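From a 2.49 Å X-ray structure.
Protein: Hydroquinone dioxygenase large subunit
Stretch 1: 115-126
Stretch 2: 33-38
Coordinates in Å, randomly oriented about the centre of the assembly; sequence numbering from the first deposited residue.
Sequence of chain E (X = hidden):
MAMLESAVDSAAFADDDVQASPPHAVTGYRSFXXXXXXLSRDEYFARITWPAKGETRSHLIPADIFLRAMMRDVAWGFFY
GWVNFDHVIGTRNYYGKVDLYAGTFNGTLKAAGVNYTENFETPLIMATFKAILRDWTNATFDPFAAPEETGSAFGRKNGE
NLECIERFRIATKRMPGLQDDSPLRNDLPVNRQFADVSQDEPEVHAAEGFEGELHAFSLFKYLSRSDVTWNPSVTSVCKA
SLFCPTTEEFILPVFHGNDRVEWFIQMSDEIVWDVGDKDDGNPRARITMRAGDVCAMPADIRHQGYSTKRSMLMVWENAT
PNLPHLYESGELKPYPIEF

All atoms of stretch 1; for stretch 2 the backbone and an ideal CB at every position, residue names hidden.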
ATOM      1  N   ASN E 115      -3.461  19.980  -8.156  1.00 29.87           N
ATOM      2  CA  ASN E 115      -3.571  18.916  -9.128  1.00 29.01           C
ATOM      3  C   ASN E 115      -3.125  19.378 -10.513  1.00 27.79           C
ATOM      4  O   ASN E 115      -3.062  20.567 -10.796  1.00 28.62           O
ATOM      5  CB  ASN E 115      -5.021  18.458  -9.199  1.00 31.16           C
ATOM      6  CG  ASN E 115      -5.978  19.610  -9.459  1.00 35.43           C
ATOM      7  OD1 ASN E 115      -6.094  20.537  -8.651  1.00 32.17           O
ATOM      8  ND2 ASN E 115      -6.675  19.554 -10.589  1.00 33.15           N
ATOM      9  N   TYR E 116      -2.830  18.426 -11.384  1.00 28.59           N
ATOM     10  CA  TYR E 116      -2.593  18.732 -12.786  1.00 32.23           C
ATOM     11  C   TYR E 116      -3.072  17.582 -13.676  1.00 30.48           C
ATOM     12  O   TYR E 116      -2.903  16.409 -13.331  1.00 30.05           O
ATOM     13  CB  TYR E 116      -1.109  19.017 -13.021  1.00 28.09           C
ATOM     14  CG  TYR E 116      -0.725  19.226 -14.468  1.00 26.17           C
ATOM     15  CD1 TYR E 116      -0.949  20.444 -15.110  1.00 25.99           C
ATOM     16  CD2 TYR E 116      -0.113  18.212 -15.187  1.00 25.47           C
ATOM     17  CE1 TYR E 116      -0.577  20.633 -16.444  1.00 25.90           C
ATOM     18  CE2 TYR E 116       0.262  18.389 -16.511  1.00 31.56           C
ATOM     19  CZ  TYR E 116       0.026  19.596 -17.139  1.00 33.78           C
ATOM     20  OH  TYR E 116       0.404  19.737 -18.457  1.00 31.64           O
ATOM     21  N   THR E 117      -3.665  17.925 -14.815  1.00 32.31           N
ATOM     22  CA  THR E 117      -4.061  16.931 -15.816  1.00 35.54           C
ATOM     23  C   THR E 117      -3.531  17.357 -17.177  1.00 34.46           C
ATOM     24  O   THR E 117      -3.500  18.548 -17.469  1.00 38.31           O
ATOM     25  CB  THR E 117      -5.593  16.835 -15.966  1.00 31.09           C
ATOM     26  OG1 THR E 117      -6.217  16.833 -14.678  1.00 33.90           O
ATOM     27  CG2 THR E 117      -5.976  15.575 -16.758  1.00 24.76           C
ATOM     28  N   GLU E 118      -3.125  16.396 -18.006  1.00 30.64           N
ATOM     29  CA  GLU E 118      -2.717  16.697 -19.376  1.00 32.43           C
ATOM     30  C   GLU E 118      -3.169  15.599 -20.321  1.00 30.81           C
ATOM     31  O   GLU E 118      -3.114  14.424 -19.975  1.00 30.63           O
ATOM     32  CB  GLU E 118      -1.200  16.883 -19.496  1.00 28.38           C
ATOM     33  CG  GLU E 118      -0.763  17.119 -20.946  1.00 34.68           C
ATOM     34  CD  GLU E 118       0.648  17.669 -21.077  1.00 39.53           C
ATOM     35  OE1 GLU E 118       1.305  17.899 -20.034  1.00 36.40           O
ATOM     36  OE2 GLU E 118       1.098  17.881 -22.228  1.00 35.67           O
ATOM     37  N   ASN E 119      -3.608  15.990 -21.514  1.00 34.00           N
ATOM     38  CA  ASN E 119      -4.170  15.052 -22.486  1.00 32.61           C
ATOM     39  C   ASN E 119      -3.127  14.566 -23.482  1.00 31.13           C
ATOM     40  O   ASN E 119      -2.210  15.303 -23.828  1.00 34.57           O
ATOM     41  CB  ASN E 119      -5.336  15.701 -23.219  1.00 27.84           C
ATOM     42  CG  ASN E 119      -6.125  14.712 -24.051  1.00 35.50           C
ATOM     43  OD1 ASN E 119      -5.926  14.601 -25.261  1.00 42.23           O
ATOM     44  ND2 ASN E 119      -7.030  13.988 -23.406  1.00 32.14           N
ATOM     45  N   PHE E 120      -3.256  13.322 -23.936  1.00 31.98           N
ATOM     46  CA  PHE E 120      -2.240  12.736 -24.810  1.00 33.63           C
ATOM     47  C   PHE E 120      -2.840  11.859 -25.901  1.00 34.38           C
ATOM     48  O   PHE E 120      -3.835  11.177 -25.681  1.00 37.63           O
ATOM     49  CB  PHE E 120      -1.234  11.913 -23.998  1.00 27.80           C
ATOM     50  CG  PHE E 120      -0.382  12.733 -23.073  1.00 31.05           C
ATOM     51  CD1 PHE E 120       0.807  13.291 -23.514  1.00 31.86           C
ATOM     52  CD2 PHE E 120      -0.753  12.931 -21.750  1.00 33.28           C
ATOM     53  CE1 PHE E 120       1.614  14.040 -22.658  1.00 31.36           C
ATOM     54  CE2 PHE E 120       0.046  13.687 -20.883  1.00 34.73           C
ATOM     55  CZ  PHE E 120       1.234  14.246 -21.344  1.00 31.88           C
ATOM     56  N   GLU E 121      -2.228  11.878 -27.081  1.00 32.81           N
ATOM     57  CA  GLU E 121      -2.605  10.946 -28.137  1.00 34.17           C
ATOM     58  C   GLU E 121      -2.214   9.553 -27.668  1.00 35.51           C
ATOM     59  O   GLU E 121      -1.063   9.308 -27.299  1.00 36.24           O
ATOM     60  CB  GLU E 121      -1.889  11.284 -29.446  1.00 37.24           C
ATOM     61  CG  GLU E 121      -2.201  12.669 -30.022  1.00 35.05           C
ATOM     62  CD  GLU E 121      -3.638  12.801 -30.501  1.00 53.19           C
ATOM     63  OE1 GLU E 121      -4.235  11.779 -30.911  1.00 59.12           O
ATOM     64  OE2 GLU E 121      -4.174  13.931 -30.464  1.00 59.37           O
ATOM     65  N   THR E 122      -3.162   8.632 -27.682  1.00 33.72           N
ATOM     66  CA  THR E 122      -2.906   7.314 -27.119  1.00 32.18           C
ATOM     67  C   THR E 122      -1.533   6.709 -27.463  1.00 33.01           C
ATOM     68  O   THR E 122      -0.825   6.224 -26.580  1.00 36.29           O
ATOM     69  CB  THR E 122      -4.030   6.349 -27.476  1.00 31.24           C
ATOM     70  OG1 THR E 122      -5.256   6.868 -26.951  1.00 33.14           O
ATOM     71  CG2 THR E 122      -3.768   4.978 -26.882  1.00 29.77           C
ATOM     72  N   PRO E 123      -1.139   6.750 -28.739  1.00 31.22           N
ATOM     73  CA  PRO E 123       0.119   6.069 -29.073  1.00 28.46           C
ATOM     74  C   PRO E 123       1.349   6.649 -28.374  1.00 34.91           C
ATOM     75  O   PRO E 123       2.277   5.890 -28.079  1.00 31.44           O
ATOM     76  CB  PRO E 123       0.231   6.241 -30.598  1.00 32.62           C
ATOM     77  CG  PRO E 123      -1.159   6.536 -31.052  1.00 37.18           C
ATOM     78  CD  PRO E 123      -1.813   7.296 -29.929  1.00 32.03           C
ATOM     79  N   LEU E 124       1.360   7.955 -28.111  1.00 31.67           N
ATOM     80  CA  LEU E 124       2.493   8.581 -27.425  1.00 30.97           C
ATOM     81  C   LEU E 124       2.606   8.127 -25.958  1.00 31.75           C
ATOM     82  O   LEU E 124       3.661   7.643 -25.520  1.00 29.05           O
ATOM     83  CB  LEU E 124       2.416  10.112 -27.520  1.00 34.44           C
ATOM     84  CG  LEU E 124       3.473  10.885 -26.725  1.00 42.99           C
ATOM     85  CD1 LEU E 124       4.885  10.493 -27.161  1.00 42.02           C
ATOM     86  CD2 LEU E 124       3.266  12.394 -26.824  1.00 37.86           C
ATOM     87  N   ILE E 125       1.521   8.271 -25.199  1.00 30.75           N
ATOM     88  CA  ILE E 125       1.525   7.847 -23.805  1.00 28.47           C
ATOM     89  C   ILE E 125       1.749   6.343 -23.694  1.00 34.76           C
ATOM     90  O   ILE E 125       2.407   5.877 -22.756  1.00 33.14           O
ATOM     91  CB  ILE E 125       0.235   8.240 -23.060  1.00 29.76           C
ATOM     92  CG1 ILE E 125       0.306   7.765 -21.606  1.00 22.43           C
ATOM     93  CG2 ILE E 125      -0.984   7.669 -23.755  1.00 26.43           C
ATOM     94  CD1 ILE E 125      -0.606   8.514 -20.684  1.00 18.72           C
ATOM     95  N   MET E 126       1.214   5.589 -24.654  1.00 27.70           N
ATOM     96  CA  MET E 126       1.414   4.140 -24.661  1.00 32.70           C
ATOM     97  C   MET E 126       2.879   3.788 -24.895  1.00 26.50           C
ATOM     98  O   MET E 126       3.413   2.882 -24.266  1.00 31.79           O
ATOM     99  CB  MET E 126       0.516   3.449 -25.707  1.00 29.01           C
ATOM    100  CG  MET E 126       0.835   1.992 -25.937  1.00 29.83           C
ATOM    101  SD  MET E 126       0.445   0.936 -24.514  1.00 38.40           S
ATOM    102  CE  MET E 126      -1.351   1.039 -24.553  1.00 29.45           C
ATOM    103  N   UNK E  33       9.968  11.959 -19.609  1.00 27.13           N
ATOM    104  CA  UNK E  33       9.174  13.165 -19.708  1.00 26.16           C
ATOM    105  C   UNK E  33       7.963  12.875 -20.572  1.00 32.14           C
ATOM    106  O   UNK E  33       8.071  12.260 -21.640  1.00 32.23           O
ATOM    107  CB  UNK E  33       9.993  14.325 -20.277  1.00 26.16           C
ATOM    108  N   UNK E  34       6.803  13.313 -20.106  1.00 29.96           N
ATOM    109  CA  UNK E  34       5.579  13.170 -20.871  1.00 27.01           C
ATOM    110  C   UNK E  34       4.839  14.463 -20.665  1.00 28.04           C
ATOM    111  O   UNK E  34       4.351  14.729 -19.571  1.00 30.34           O
ATOM    112  CB  UNK E  34       4.753  11.954 -20.447  1.00 27.01           C
ATOM    113  N   UNK E  35       4.784  15.289 -21.707  1.00 34.54           N
ATOM    114  CA  UNK E  35       4.273  16.637 -21.564  1.00 25.70           C
ATOM    115  C   UNK E  35       4.928  17.227 -20.340  1.00 28.81           C
ATOM    116  O   UNK E  35       6.145  17.222 -20.219  1.00 37.53           O
ATOM    117  CB  UNK E  35       2.747  16.664 -21.457  1.00 25.70           C
ATOM    118  N   UNK E  36       4.126  17.703 -19.402  1.00 28.53           N
ATOM    119  CA  UNK E  36       4.676  18.410 -18.257  1.00 32.58           C
ATOM    120  C   UNK E  36       5.001  17.493 -17.089  1.00 33.29           C
ATOM    121  O   UNK E  36       5.436  17.976 -16.038  1.00 33.75           O
ATOM    122  CB  UNK E  36       3.695  19.492 -17.799  1.00 32.58           C
ATOM    123  N   UNK E  37       4.788  16.187 -17.264  1.00 26.51           N
ATOM    124  CA  UNK E  37       5.062  15.214 -16.205  1.00 28.22           C
ATOM    125  C   UNK E  37       6.500  14.727 -16.281  1.00 25.73           C
ATOM    126  O   UNK E  37       7.032  14.508 -17.359  1.00 30.49           O
ATOM    127  CB  UNK E  37       4.099  14.029 -16.300  1.00 28.22           C
ATOM    128  N   UNK E  38       7.113  14.514 -15.130  1.00 27.38           N
ATOM    129  CA  UNK E  38       8.390  13.835 -15.085  1.00 30.84           C
ATOM    130  C   UNK E  38       8.259  12.553 -14.289  1.00 32.80           C
ATOM    131  O   UNK E  38       7.853  12.567 -13.123  1.00 30.45           O
ATOM    132  CB  UNK E  38       9.468  14.739 -14.484  1.00 30.84           C
TER

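Position 33 lies in an extended strand, and its ideal CB has nothing of 115-126 within 5.5 Å. Stretch 1 sets no demand here, so many side chains would suit. The residue is Gln33. It serves its own stretch: Gln33 NE2 donates a hydrogen bond to the backbone O of 35 at 2.8 Å.

Position 34 is also extended. Its CA-to-CB bond points sideways, with the ideal CB 4.3 Å from Phe120 CZ. Ahead lie the Phe120 ring and the aliphatic side chains of Leu124 and Ile125. An apolar side chain of medium length would suit, such as leucine, isoleucine or methionine. The residue is Leu34, with chi1 t and chi2 p. CG sits over one face of the Phe120 ring, 3.7 Å from the centroid, as a CH-pi contact. CD1 is 3.3 Å from Phe120 CE1 and 4.2 Å from Leu124 CG. CD2 reaches Ile125 CG1 at 3.8 Å.

Position 35 has phi 47° and psi -125°, and positive phi favours glycine. An ideal CB would point toward stretch 1 and clash, 2.2 Å from Glu118 OE2 and 2.9 Å from Phe120 CZ. Both arguments leave glycine. The residue is Gly35. Its CA lies 3.5 Å from Glu118 OE2, and its N is at the edge of the Phe120 ring. It is the second residue of a type II' turn from 34 to 37.

Position 36 points toward stretch 1. Its ideal CB is 3.4 Å from Tyr116 OH and 3.6 Å from Glu118 OE1, so a small side chain such as alanine or serine would suit. The backbone N faces the Glu118 carboxylate. The residue is Ala36. Its N donates a hydrogen bond to Glu118 OE1 at 2.9 Å. The same OE1 accepts one from Tyr116 OH at 2.6 Å, so the two side chains of stretch 1 are tied together beside the turn. Ala36 CB packs 3.8 Å from Tyr116 CZ.

Position 37 points sideways, and its ideal CB has no neighbour from stretch 1 within 5.5 Å. Space remains for a long side chain to reach the rings of Tyr116 and Phe120. Phenylalanine, leucine or methionine could do so. The residue is Phe37, with chi1 m. The edge of Tyr116 meets its face in an offset edge-to-face pair, with centroids 5.3 Å apart and planes at 62°. Phe37 N closes the turn on Leu34 O at 2.8 Å.

Position 38 is out of reach, so stretch 1 leaves it unconstrained. The residue is Glu38.

Stretch 2 (33-38) QLGAFE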
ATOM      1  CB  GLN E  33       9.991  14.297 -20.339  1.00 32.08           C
ATOM      2  CG  GLN E  33       9.302  15.660 -20.290  1.00 31.89           C
ATOM      3  CD  GLN E  33       9.430  16.307 -18.924  1.00 32.83           C
ATOM      4  OE1 GLN E  33      10.407  16.072 -18.216  1.00 41.55           O
ATOM      5  NE2 GLN E  33       8.439  17.106 -18.540  1.00 31.26           N
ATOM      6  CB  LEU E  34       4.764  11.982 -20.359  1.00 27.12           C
ATOM      7  CG  LEU E  34       3.462  11.643 -21.083  1.00 31.18           C
ATOM      8  CD1 LEU E  34       3.709  11.497 -22.578  1.00 33.49           C
ATOM      9  CD2 LEU E  34       2.857  10.365 -20.516  1.00 30.83           C
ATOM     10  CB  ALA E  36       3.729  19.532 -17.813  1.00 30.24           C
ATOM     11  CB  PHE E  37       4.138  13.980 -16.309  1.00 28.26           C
ATOM     12  CG  PHE E  37       2.723  14.230 -15.892  1.00 22.72           C
ATOM     13  CD1 PHE E  37       2.381  14.277 -14.562  1.00 24.90           C
ATOM     14  CD2 PHE E  37       1.730  14.401 -16.834  1.00 24.02           C
ATOM     15  CE1 PHE E  37       1.072  14.503 -14.171  1.00 22.31           C
ATOM     16  CE2 PHE E  37       0.429  14.630 -16.449  1.00 25.70           C
ATOM     17  CZ  PHE E  37       0.103  14.680 -15.112  1.00 23.44           C
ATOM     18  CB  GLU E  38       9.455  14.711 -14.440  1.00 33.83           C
ATOM     19  CG  GLU E  38      10.733  14.770 -15.238  1.00 42.82           C
ATOM     20  CD  GLU E  38      11.968  14.569 -14.392  1.00 51.74           C
ATOM     21  OE1 GLU E  38      11.853  14.009 -13.274  1.00 53.24           O
ATOM     22  OE2 GLU E  38      13.060  14.976 -14.852  1.00 61.16           O
TER
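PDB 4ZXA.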